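Local coordinates for protein BexL (Amycolatopsis orientalis, PDB 4XRW) that probably cyclises, dehydrates and aromatises a poly-beta-ketone chain as a di-domain aromatase/cyclase of the type II polyketide pathway to BE-7585A, at residues A[180-191]-A[317-326]; A[198-209]-A[219-227]. One frame throughout, in Å; residues are numbered along the deposited sequence.

In the fold
Both contacts belong to the second helix-grip domain, whose seven-stranded antiparallel sheet curls round the long helix 299-326. Their centres lie 18 Å apart. Along the chain the order is 180-191, 198-209, 219-227 and 317-326, so contact 2 falls wholly between the two halves of contact 1. Contact 1 sets the first edge strand, 172-181, and helix 185-193 against the end of the long helix; contact 2 pairs the other edge strand, 205-212, with its neighbour 217-225. They meet where Phe-191 O probably accepts a hydrogen bond from Trp-198 NE1 (3.0 Å) and where Phe-320 packs on Pro-203. The short helices thus bridge the two sheet edges beside the long helix.

Contact 1: residues A[180-191]-A[317-326]; sequences RIDAPAKDVYDF and TLGFAKDHAE
Phe-191 lies against the backbone of Ala-321, where short helix 185-191 crosses the C-terminal part of the long helix in this helix-grip domain. The segment axes approach to 9.0 Å at 131°, a spacing that small residues permit. Ala-321 CA sits over one face of the Phe-191 ring, 3.8 Å from its centroid and 14° off the normal, a CH-pi contact. With CG anti to the backbone N (chi1 -178°), the ring reaches across to the long helix and presses CZ against Phe-320 CB; its CD2 side meets His-324 obliquely. Were the phenyl ring cut back to an alanine here, a gap would probably open over Ala-321 and the His-324 ring would lose a neighbour that limits its turning. One turn on, Ala-325 CB is the bump that fits a hollow walled by Ala-183 CB (3.7 Å), Val-188 CG2, Asp-187 CB and Ile-181 CG2. Ile-181 and Lys-322 run alongside each other head to tail, CD1 of the isoleucine reaching Lys-322 CA. Beyond this apolar patch, Lys-322 NZ donates to Arg-180 O. Glu-326 OE2 is gripped from opposite faces of its carboxylate plane, by Lys-322 NZ in a salt bridge at 2.7 Å and by Asp-182 N at 2.8 Å.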
loop_
_atom_site.group_PDB
_atom_site.type_symbol
_atom_site.label_atom_id
_atom_site.label_comp_id
_atom_site.label_asym_id
_atom_site.label_seq_id
_atom_site.Cartn_x
_atom_site.Cartn_y
_atom_site.Cartn_z
ATOM N N ARG A 180 25.569 0.948 1.751
ATOM C CA ARG A 180 26.206 -0.325 2.021
ATOM C C ARG A 180 26.620 -0.362 3.489
ATOM O O ARG A 180 27.180 0.602 4.005
ATOM C CB ARG A 180 27.408 -0.536 1.085
ATOM C CG ARG A 180 27.050 -0.289 -0.384
ATOM C CD ARG A 180 26.713 -1.584 -1.118
ATOM N NE ARG A 180 27.829 -2.530 -1.069
ATOM C CZ ARG A 180 28.184 -3.343 -2.062
ATOM N NH1 ARG A 180 27.515 -3.337 -3.212
ATOM N NH2 ARG A 180 29.218 -4.161 -1.904
ATOM N N ILE A 181 26.296 -1.464 4.138
ATOM C CA ILE A 181 26.548 -1.651 5.558
ATOM C C ILE A 181 27.313 -2.934 5.751
ATOM O O ILE A 181 26.858 -4.003 5.358
ATOM C CB ILE A 181 25.244 -1.685 6.357
ATOM C CG1 ILE A 181 24.459 -0.390 6.099
ATOM C CG2 ILE A 181 25.537 -1.942 7.869
ATOM C CD1 ILE A 181 23.104 -0.320 6.773
ATOM N N ASP A 182 28.482 -2.856 6.377
ATOM C CA ASP A 182 29.254 -4.085 6.552
ATOM C C ASP A 182 28.870 -4.776 7.858
ATOM O O ASP A 182 29.599 -4.738 8.861
ATOM C CB ASP A 182 30.762 -3.806 6.478
ATOM C CG ASP A 182 31.550 -5.005 5.930
ATOM O OD1 ASP A 182 32.704 -4.791 5.487
ATOM O OD2 ASP A 182 31.004 -6.153 5.911
ATOM N N ALA A 183 27.694 -5.405 7.831
ATOM C CA ALA A 183 27.147 -6.160 8.951
ATOM C C ALA A 183 26.079 -7.114 8.390
ATOM O O ALA A 183 25.628 -6.914 7.270
ATOM C CB ALA A 183 26.548 -5.217 9.990
ATOM N N PRO A 184 25.702 -8.153 9.149
ATOM C CA PRO A 184 24.635 -9.056 8.686
ATOM C C PRO A 184 23.319 -8.316 8.504
ATOM O O PRO A 184 23.037 -7.356 9.235
ATOM C CB PRO A 184 24.521 -10.101 9.795
ATOM C CG PRO A 184 25.434 -9.650 10.895
ATOM C CD PRO A 184 26.365 -8.637 10.367
ATOM N N ALA A 185 22.533 -8.772 7.537
ATOM C CA ALA A 185 21.262 -8.151 7.203
ATOM C C ALA A 185 20.375 -8.102 8.426
ATOM O O ALA A 185 19.637 -7.128 8.636
ATOM C CB ALA A 185 20.567 -8.921 6.077
ATOM N N LYS A 186 20.443 -9.137 9.242
ATOM C CA LYS A 186 19.627 -9.193 10.432
ATOM C C LYS A 186 19.800 -7.980 11.344
ATOM O O LYS A 186 18.828 -7.471 11.901
ATOM C CB LYS A 186 19.917 -10.466 11.210
ATOM C CG LYS A 186 19.263 -10.496 12.579
ATOM C CD LYS A 186 19.378 -11.880 13.197
ATOM C CE LYS A 186 18.425 -12.064 14.359
ATOM N NZ LYS A 186 18.581 -11.043 15.399
ATOM N N ASP A 187 21.031 -7.522 11.542
ATOM C CA ASP A 187 21.231 -6.385 12.444
ATOM C C ASP A 187 20.722 -5.068 11.863
ATOM O O ASP A 187 20.312 -4.182 12.611
ATOM C CB ASP A 187 22.711 -6.272 12.815
ATOM C CG ASP A 187 23.223 -7.520 13.541
ATOM O OD1 ASP A 187 22.394 -8.241 14.147
ATOM O OD2 ASP A 187 24.451 -7.775 13.514
ATOM N N VAL A 188 20.732 -4.931 10.542
ATOM C CA VAL A 188 20.227 -3.743 9.917
ATOM C C VAL A 188 18.684 -3.776 9.938
ATOM O O VAL A 188 18.016 -2.819 10.333
ATOM C CB VAL A 188 20.726 -3.618 8.474
ATOM C CG1 VAL A 188 20.221 -2.342 7.880
ATOM C CG2 VAL A 188 22.287 -3.687 8.418
ATOM N N TYR A 189 18.144 -4.899 9.497
ATOM C CA TYR A 189 16.700 -5.155 9.593
ATOM C C TYR A 189 16.150 -4.854 10.980
ATOM O O TYR A 189 15.148 -4.156 11.119
ATOM C CB TYR A 189 16.404 -6.616 9.239
ATOM C CG TYR A 189 14.960 -7.040 9.471
ATOM C CD1 TYR A 189 14.000 -6.891 8.460
ATOM C CD2 TYR A 189 14.560 -7.550 10.686
ATOM C CE1 TYR A 189 12.658 -7.279 8.681
ATOM C CE2 TYR A 189 13.246 -7.935 10.915
ATOM C CZ TYR A 189 12.308 -7.804 9.904
ATOM O OH TYR A 189 11.016 -8.194 10.146
ATOM N N ASP A 190 16.770 -5.434 12.024
ATOM C CA ASP A 190 16.295 -5.252 13.388
ATOM C C ASP A 190 16.245 -3.791 13.775
ATOM O O ASP A 190 15.342 -3.370 14.487
ATOM C CB ASP A 190 17.167 -5.992 14.413
ATOM C CG ASP A 190 16.973 -7.527 14.397
ATOM O OD1 ASP A 190 15.986 -8.051 13.822
ATOM O OD2 ASP A 190 17.830 -8.216 14.988
ATOM N N PHE A 191 17.223 -3.002 13.353
ATOM C CA PHE A 191 17.207 -1.577 13.674
ATOM C C PHE A 191 15.950 -0.878 13.109
ATOM O O PHE A 191 15.354 -0.036 13.774
ATOM C CB PHE A 191 18.476 -0.888 13.127
ATOM C CG PHE A 191 18.569 0.567 13.451
ATOM C CD1 PHE A 191 17.983 1.539 12.635
ATOM C CD2 PHE A 191 19.253 0.992 14.585
ATOM C CE1 PHE A 191 18.066 2.866 12.939
ATOM C CE2 PHE A 191 19.342 2.326 14.895
ATOM C CZ PHE A 191 18.766 3.278 14.070
ATOM N N THR A 317 18.094 7.785 8.495
ATOM C CA THR A 317 17.813 6.535 9.161
ATOM C C THR A 317 18.799 5.431 8.750
ATOM O O THR A 317 19.284 4.702 9.600
ATOM C CB THR A 317 16.341 6.077 8.897
ATOM O OG1 THR A 317 15.432 7.050 9.422
ATOM C CG2 THR A 317 16.061 4.767 9.577
ATOM N N LEU A 318 19.110 5.314 7.457
ATOM C CA LEU A 318 20.070 4.358 6.982
ATOM C C LEU A 318 21.469 4.594 7.609
ATOM O O LEU A 318 22.148 3.630 7.955
ATOM C CB LEU A 318 20.173 4.420 5.466
ATOM C CG LEU A 318 18.916 3.909 4.751
ATOM C CD1 LEU A 318 18.951 4.324 3.286
ATOM C CD2 LEU A 318 18.803 2.405 4.940
ATOM N N GLY A 319 21.833 5.860 7.775
ATOM C CA GLY A 319 23.123 6.217 8.385
ATOM C C GLY A 319 23.231 5.760 9.827
ATOM O O GLY A 319 24.267 5.211 10.246
ATOM N N PHE A 320 22.166 5.968 10.599
ATOM C CA PHE A 320 22.129 5.516 11.983
ATOM C C PHE A 320 22.004 4.020 12.079
ATOM O O PHE A 320 22.546 3.418 12.997
ATOM C CB PHE A 320 21.020 6.222 12.776
ATOM C CG PHE A 320 21.313 7.686 13.029
ATOM C CD1 PHE A 320 22.431 8.072 13.770
ATOM C CD2 PHE A 320 20.492 8.666 12.514
ATOM C CE1 PHE A 320 22.734 9.428 13.957
ATOM C CE2 PHE A 320 20.775 10.021 12.693
ATOM C CZ PHE A 320 21.888 10.401 13.427
ATOM N N ALA A 321 21.334 3.384 11.115
ATOM C CA ALA A 321 21.301 1.941 11.058
ATOM C C ALA A 321 22.705 1.371 10.801
ATOM O O ALA A 321 23.097 0.385 11.423
ATOM C CB ALA A 321 20.334 1.455 9.983
ATOM N N LYS A 322 23.431 1.990 9.874
ATOM C CA LYS A 322 24.819 1.622 9.589
ATOM C C LYS A 322 25.667 1.747 10.847
ATOM O O LYS A 322 26.374 0.792 11.245
ATOM C CB LYS A 322 25.381 2.499 8.473
ATOM C CG LYS A 322 26.792 2.133 8.025
ATOM C CD LYS A 322 27.211 3.030 6.877
ATOM C CE LYS A 322 28.699 3.005 6.687
ATOM N NZ LYS A 322 29.113 1.717 6.178
ATOM N N ASP A 323 25.590 2.907 11.496
ATOM C CA ASP A 323 26.408 3.164 12.683
ATOM C C ASP A 323 26.118 2.120 13.763
ATOM O O ASP A 323 27.004 1.644 14.448
ATOM C CB ASP A 323 26.123 4.553 13.248
ATOM C CG ASP A 323 26.757 5.697 12.453
ATOM O OD1 ASP A 323 27.573 5.467 11.526
ATOM O OD2 ASP A 323 26.440 6.870 12.803
ATOM N N HIS A 324 24.840 1.778 13.922
ATOM C CA HIS A 324 24.430 0.848 14.954
ATOM C C HIS A 324 24.877 -0.589 14.664
ATOM O O HIS A 324 25.384 -1.279 15.541
ATOM C CB HIS A 324 22.899 0.891 15.102
ATOM C CG HIS A 324 22.389 -0.006 16.181
ATOM N ND1 HIS A 324 21.938 -1.282 15.936
ATOM C CD2 HIS A 324 22.289 0.183 17.513
ATOM C CE1 HIS A 324 21.574 -1.843 17.073
ATOM N NE2 HIS A 324 21.789 -0.976 18.047
ATOM N N ALA A 325 24.679 -1.033 13.425
ATOM C CA ALA A 325 24.958 -2.401 13.028
ATOM C C ALA A 325 26.460 -2.643 12.989
ATOM O O ALA A 325 26.894 -3.763 13.236
ATOM C CB ALA A 325 24.336 -2.712 11.665
ATOM N N GLU A 326 27.232 -1.603 12.648
ATOM C CA GLU A 326 28.702 -1.753 12.530
ATOM C C GLU A 326 29.444 -1.557 13.849
ATOM O O GLU A 326 30.611 -1.933 13.955
ATOM C CB GLU A 326 29.270 -0.803 11.487
ATOM C CG GLU A 326 28.810 -1.130 10.042
ATOM C CD GLU A 326 29.471 -0.274 8.968
ATOM O OE1 GLU A 326 30.266 0.634 9.319
ATOM O OE2 GLU A 326 29.194 -0.495 7.755
#

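Contact 2: residues A[198-209]-A[219-227]; sequences WAERLPHVSSVD and VLRMDTRAK
Strand 205-209 runs antiparallel to 219-225, with segment axes 4.7 Å apart and directions 168° from each other, together the two arms of a beta hairpin at the edge of the helix-grip sheet. A one-residue shift in register between the Val-205/Thr-224 and Ser-207/Asp-223 pairs marks a beta bulge. Around it, Ser-206 N donates to Asp-223 O and Asp-223 N to Ser-207 O, the latter nearly straight at 174°; Asp-209 and Arg-221 exchange two further backbone bonds.

Val-205, Val-208, Met-222 and Thr-224 share one face. Met-222 carries the packing there: its CG stands between the backbone N and the carbonyl carbon (chi1 56°), and the chain bends at its end to bring CE to Val-205 CG2 (3.8 Å). Its SD lies in the plane of the Trp-198 indole, at the edge, 3.8 Å from CE3, which is a Met-aromatic contact. Leu-202 CD1 rests over one face of that indole, toward its rim. Leu-220 adds a second apolar join, placing CD1 3.6 Å from Val-208 CG1 while CD2 approaches Trp-198 CZ3.

Polar groups occupy the other face. Asp-209 and Arg-221 lie side by side but beyond salt-bridge range, their flat groups steeply turned against each other; their stronger charge partners are Arg-211 and Glu-235. A water accepts from Arg-221 NE in the guanidinium plane and weakly bonds Asp-209 OD2. At the bulge another water joins the serine and aspartate, 2.7 Å from Ser-206 OG and donating to Asp-223 OD2 at 2.6 Å.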
loop_
_atom_site.group_PDB
_atom_site.type_symbol
_atom_site.label_atom_id
_atom_site.label_comp_id
_atom_site.label_asym_id
_atom_site.label_seq_id
_atom_site.Cartn_x
_atom_site.Cartn_y
_atom_site.Cartn_z
ATOM N N TRP A 198 13.087 3.981 18.294
ATOM C CA TRP A 198 13.529 5.125 17.504
ATOM C C TRP A 198 13.515 6.458 18.241
ATOM O O TRP A 198 14.221 7.367 17.839
ATOM C CB TRP A 198 12.681 5.250 16.230
ATOM C CG TRP A 198 12.967 4.264 15.170
ATOM C CD1 TRP A 198 13.880 3.251 15.187
ATOM C CD2 TRP A 198 12.312 4.181 13.902
ATOM N NE1 TRP A 198 13.851 2.552 14.010
ATOM C CE2 TRP A 198 12.902 3.102 13.194
ATOM C CE3 TRP A 198 11.297 4.918 13.293
ATOM C CZ2 TRP A 198 12.517 2.752 11.920
ATOM C CZ3 TRP A 198 10.910 4.561 12.011
ATOM C CH2 TRP A 198 11.509 3.476 11.347
ATOM N N ALA A 199 12.727 6.603 19.315
ATOM C CA ALA A 199 12.767 7.858 20.052
ATOM C C ALA A 199 14.127 8.022 20.757
ATOM O O ALA A 199 14.527 9.142 21.028
ATOM C CB ALA A 199 11.636 7.950 21.064
ATOM N N GLU A 200 14.825 6.923 21.020
ATOM C CA GLU A 200 16.145 7.003 21.673
ATOM C C GLU A 200 17.286 6.887 20.654
ATOM O O GLU A 200 18.437 7.222 20.966
ATOM C CB GLU A 200 16.254 5.946 22.790
ATOM C CG GLU A 200 16.552 4.530 22.380
ATOM C CD GLU A 200 15.828 3.454 23.243
ATOM O OE1 GLU A 200 16.513 2.495 23.699
ATOM O OE2 GLU A 200 14.582 3.542 23.435
ATOM N N ARG A 201 16.976 6.480 19.423
ATOM C CA ARG A 201 18.021 6.183 18.411
ATOM C C ARG A 201 18.055 7.130 17.227
ATOM O O ARG A 201 19.055 7.159 16.503
ATOM C CB ARG A 201 17.870 4.759 17.879
ATOM C CG ARG A 201 18.053 3.682 18.918
ATOM C CD ARG A 201 17.739 2.342 18.389
ATOM N NE ARG A 201 18.217 1.309 19.292
ATOM C CZ ARG A 201 18.285 0.009 19.003
ATOM N NH1 ARG A 201 17.871 -0.458 17.829
ATOM N NH2 ARG A 201 18.779 -0.832 19.892
ATOM N N LEU A 202 16.987 7.899 17.007
ATOM C CA LEU A 202 16.932 8.809 15.893
ATOM C C LEU A 202 16.658 10.240 16.353
ATOM O O LEU A 202 15.791 10.468 17.193
ATOM C CB LEU A 202 15.864 8.378 14.880
ATOM C CG LEU A 202 16.015 6.995 14.245
ATOM C CD1 LEU A 202 14.795 6.716 13.380
ATOM C CD2 LEU A 202 17.270 6.831 13.411
ATOM N N PRO A 203 17.414 11.206 15.826
ATOM C CA PRO A 203 17.296 12.542 16.448
ATOM C C PRO A 203 15.995 13.289 16.110
ATOM O O PRO A 203 15.591 14.179 16.847
ATOM C CB PRO A 203 18.510 13.300 15.898
ATOM C CG PRO A 203 18.980 12.529 14.710
ATOM C CD PRO A 203 18.572 11.105 14.917
ATOM N N HIS A 204 15.372 12.943 14.999
ATOM C CA HIS A 204 14.171 13.648 14.555
ATOM C C HIS A 204 12.873 13.061 15.186
ATOM O O HIS A 204 11.785 13.630 15.036
ATOM C CB HIS A 204 14.102 13.641 13.009
ATOM C CG HIS A 204 14.305 12.290 12.361
ATOM N ND1 HIS A 204 13.254 11.547 11.861
ATOM C CD2 HIS A 204 15.432 11.572 12.095
ATOM C CE1 HIS A 204 13.718 10.423 11.338
ATOM N NE2 HIS A 204 15.034 10.419 11.457
ATOM N N VAL A 205 13.001 11.967 15.921
ATOM C CA VAL A 205 11.844 11.257 16.520
ATOM C C VAL A 205 11.718 11.532 18.017
ATOM O O VAL A 205 12.609 11.209 18.806
ATOM C CB VAL A 205 11.966 9.731 16.278
ATOM C CG1 VAL A 205 10.779 8.959 16.938
ATOM C CG2 VAL A 205 12.042 9.462 14.817
ATOM N N SER A 206 10.629 12.174 18.431
ATOM C CA SER A 206 10.457 12.511 19.856
ATOM C C SER A 206 9.649 11.513 20.644
ATOM O O SER A 206 9.764 11.438 21.854
ATOM C CB SER A 206 9.796 13.887 19.995
ATOM O OG SER A 206 8.582 13.860 19.308
ATOM N N SER A 207 8.824 10.721 19.971
ATOM C CA SER A 207 7.969 9.771 20.662
ATOM C C SER A 207 7.439 8.763 19.656
ATOM O O SER A 207 7.254 9.136 18.479
ATOM C CB SER A 207 6.814 10.514 21.328
ATOM O OG SER A 207 6.015 9.658 22.124
ATOM N N VAL A 208 7.247 7.515 20.096
ATOM C CA VAL A 208 6.741 6.423 19.239
ATOM C C VAL A 208 5.670 5.647 19.956
ATOM O O VAL A 208 5.747 5.377 21.177
ATOM C CB VAL A 208 7.885 5.454 18.793
ATOM C CG1 VAL A 208 7.357 4.271 17.964
ATOM C CG2 VAL A 208 8.907 6.210 17.992
ATOM N N ASP A 209 4.645 5.279 19.179
ATOM C CA ASP A 209 3.500 4.504 19.639
ATOM C C ASP A 209 3.375 3.377 18.631
ATOM O O ASP A 209 2.720 3.540 17.585
ATOM C CB ASP A 209 2.263 5.429 19.737
ATOM C CG ASP A 209 0.955 4.703 20.006
ATOM O OD1 ASP A 209 0.966 3.508 20.383
ATOM O OD2 ASP A 209 -0.107 5.378 19.827
ATOM N N VAL A 219 1.344 -1.151 13.395
ATOM C CA VAL A 219 0.770 0.158 13.224
ATOM C C VAL A 219 1.739 1.095 13.932
ATOM O O VAL A 219 1.903 1.044 15.145
ATOM C CB VAL A 219 -0.654 0.262 13.783
ATOM C CG1 VAL A 219 -1.174 1.670 13.591
ATOM C CG2 VAL A 219 -1.543 -0.754 13.084
ATOM N N LEU A 220 2.442 1.879 13.139
ATOM C CA LEU A 220 3.517 2.735 13.666
ATOM C C LEU A 220 3.027 4.153 13.669
ATOM O O LEU A 220 2.777 4.731 12.627
ATOM C CB LEU A 220 4.777 2.569 12.828
ATOM C CG LEU A 220 5.941 3.491 13.160
ATOM C CD1 LEU A 220 6.337 3.327 14.629
ATOM C CD2 LEU A 220 7.089 3.127 12.205
ATOM N N ARG A 221 2.831 4.693 14.867
ATOM C CA ARG A 221 2.551 6.084 15.033
ATOM C C ARG A 221 3.751 6.742 15.654
ATOM O O ARG A 221 4.309 6.224 16.629
ATOM C CB ARG A 221 1.317 6.307 15.887
ATOM C CG ARG A 221 0.088 5.756 15.245
ATOM C CD ARG A 221 -1.117 5.908 16.194
ATOM N NE ARG A 221 -1.471 7.317 16.415
ATOM C CZ ARG A 221 -2.363 8.001 15.679
ATOM N NH1 ARG A 221 -2.988 7.434 14.664
ATOM N NH2 ARG A 221 -2.627 9.256 15.968
ATOM N N MET A 222 4.180 7.837 15.056
ATOM C CA MET A 222 5.345 8.519 15.626
ATOM C C MET A 222 5.285 10.011 15.506
ATOM O O MET A 222 4.638 10.550 14.629
ATOM C CB MET A 222 6.621 7.982 15.010
ATOM C CG MET A 222 6.731 8.042 13.562
ATOM S SD MET A 222 8.215 7.099 13.087
ATOM C CE MET A 222 9.236 8.406 12.439
ATOM N N ASP A 223 5.928 10.648 16.485
ATOM C CA ASP A 223 6.086 12.078 16.577
ATOM C C ASP A 223 7.448 12.485 16.081
ATOM O O ASP A 223 8.475 11.946 16.540
ATOM C CB ASP A 223 5.944 12.537 18.018
ATOM C CG ASP A 223 4.521 12.583 18.488
ATOM O OD1 ASP A 223 3.589 12.156 17.754
ATOM O OD2 ASP A 223 4.335 13.039 19.622
ATOM N N THR A 224 7.464 13.404 15.137
ATOM C CA THR A 224 8.713 13.858 14.546
ATOM C C THR A 224 8.789 15.376 14.529
ATOM O O THR A 224 7.771 16.046 14.608
ATOM C CB THR A 224 8.869 13.378 13.137
ATOM O OG1 THR A 224 7.716 13.776 12.385
ATOM C CG2 THR A 224 8.983 11.879 13.111
ATOM N N ARG A 225 10.011 15.893 14.430
ATOM C CA ARG A 225 10.209 17.312 14.164
ATOM C C ARG A 225 10.897 17.454 12.829
ATOM O O ARG A 225 11.930 16.834 12.602
ATOM C CB ARG A 225 11.047 17.970 15.252
ATOM C CG ARG A 225 11.303 19.450 14.931
ATOM C CD ARG A 225 12.284 20.093 15.878
ATOM N NE ARG A 225 11.613 20.800 16.956
ATOM C CZ ARG A 225 11.791 20.558 18.252
ATOM N NH1 ARG A 225 12.621 19.598 18.667
ATOM N NH2 ARG A 225 11.137 21.288 19.147
ATOM N N ALA A 226 10.350 18.307 11.965
ATOM C CA ALA A 226 10.874 18.475 10.625
ATOM C C ALA A 226 11.910 19.604 10.598
ATOM O O ALA A 226 12.074 20.342 11.580
ATOM C CB ALA A 226 9.745 18.758 9.652
ATOM N N LYS A 227 12.597 19.729 9.468
ATOM C CA LYS A 227 13.637 20.747 9.297
ATOM C C LYS A 227 13.115 22.175 9.537
ATOM O O LYS A 227 13.775 22.987 10.187
ATOM C CB LYS A 227 14.232 20.652 7.894
ATOM C CG LYS A 227 15.349 19.630 7.736
ATOM C CD LYS A 227 16.270 20.059 6.598
ATOM C CE LYS A 227 16.753 21.498 6.812
ATOM N NZ LYS A 227 17.509 22.046 5.641
HETATM O O HOH W 1 6.363 14.126 20.834
HETATM O O HOH W 2 0.213 8.500 18.618
#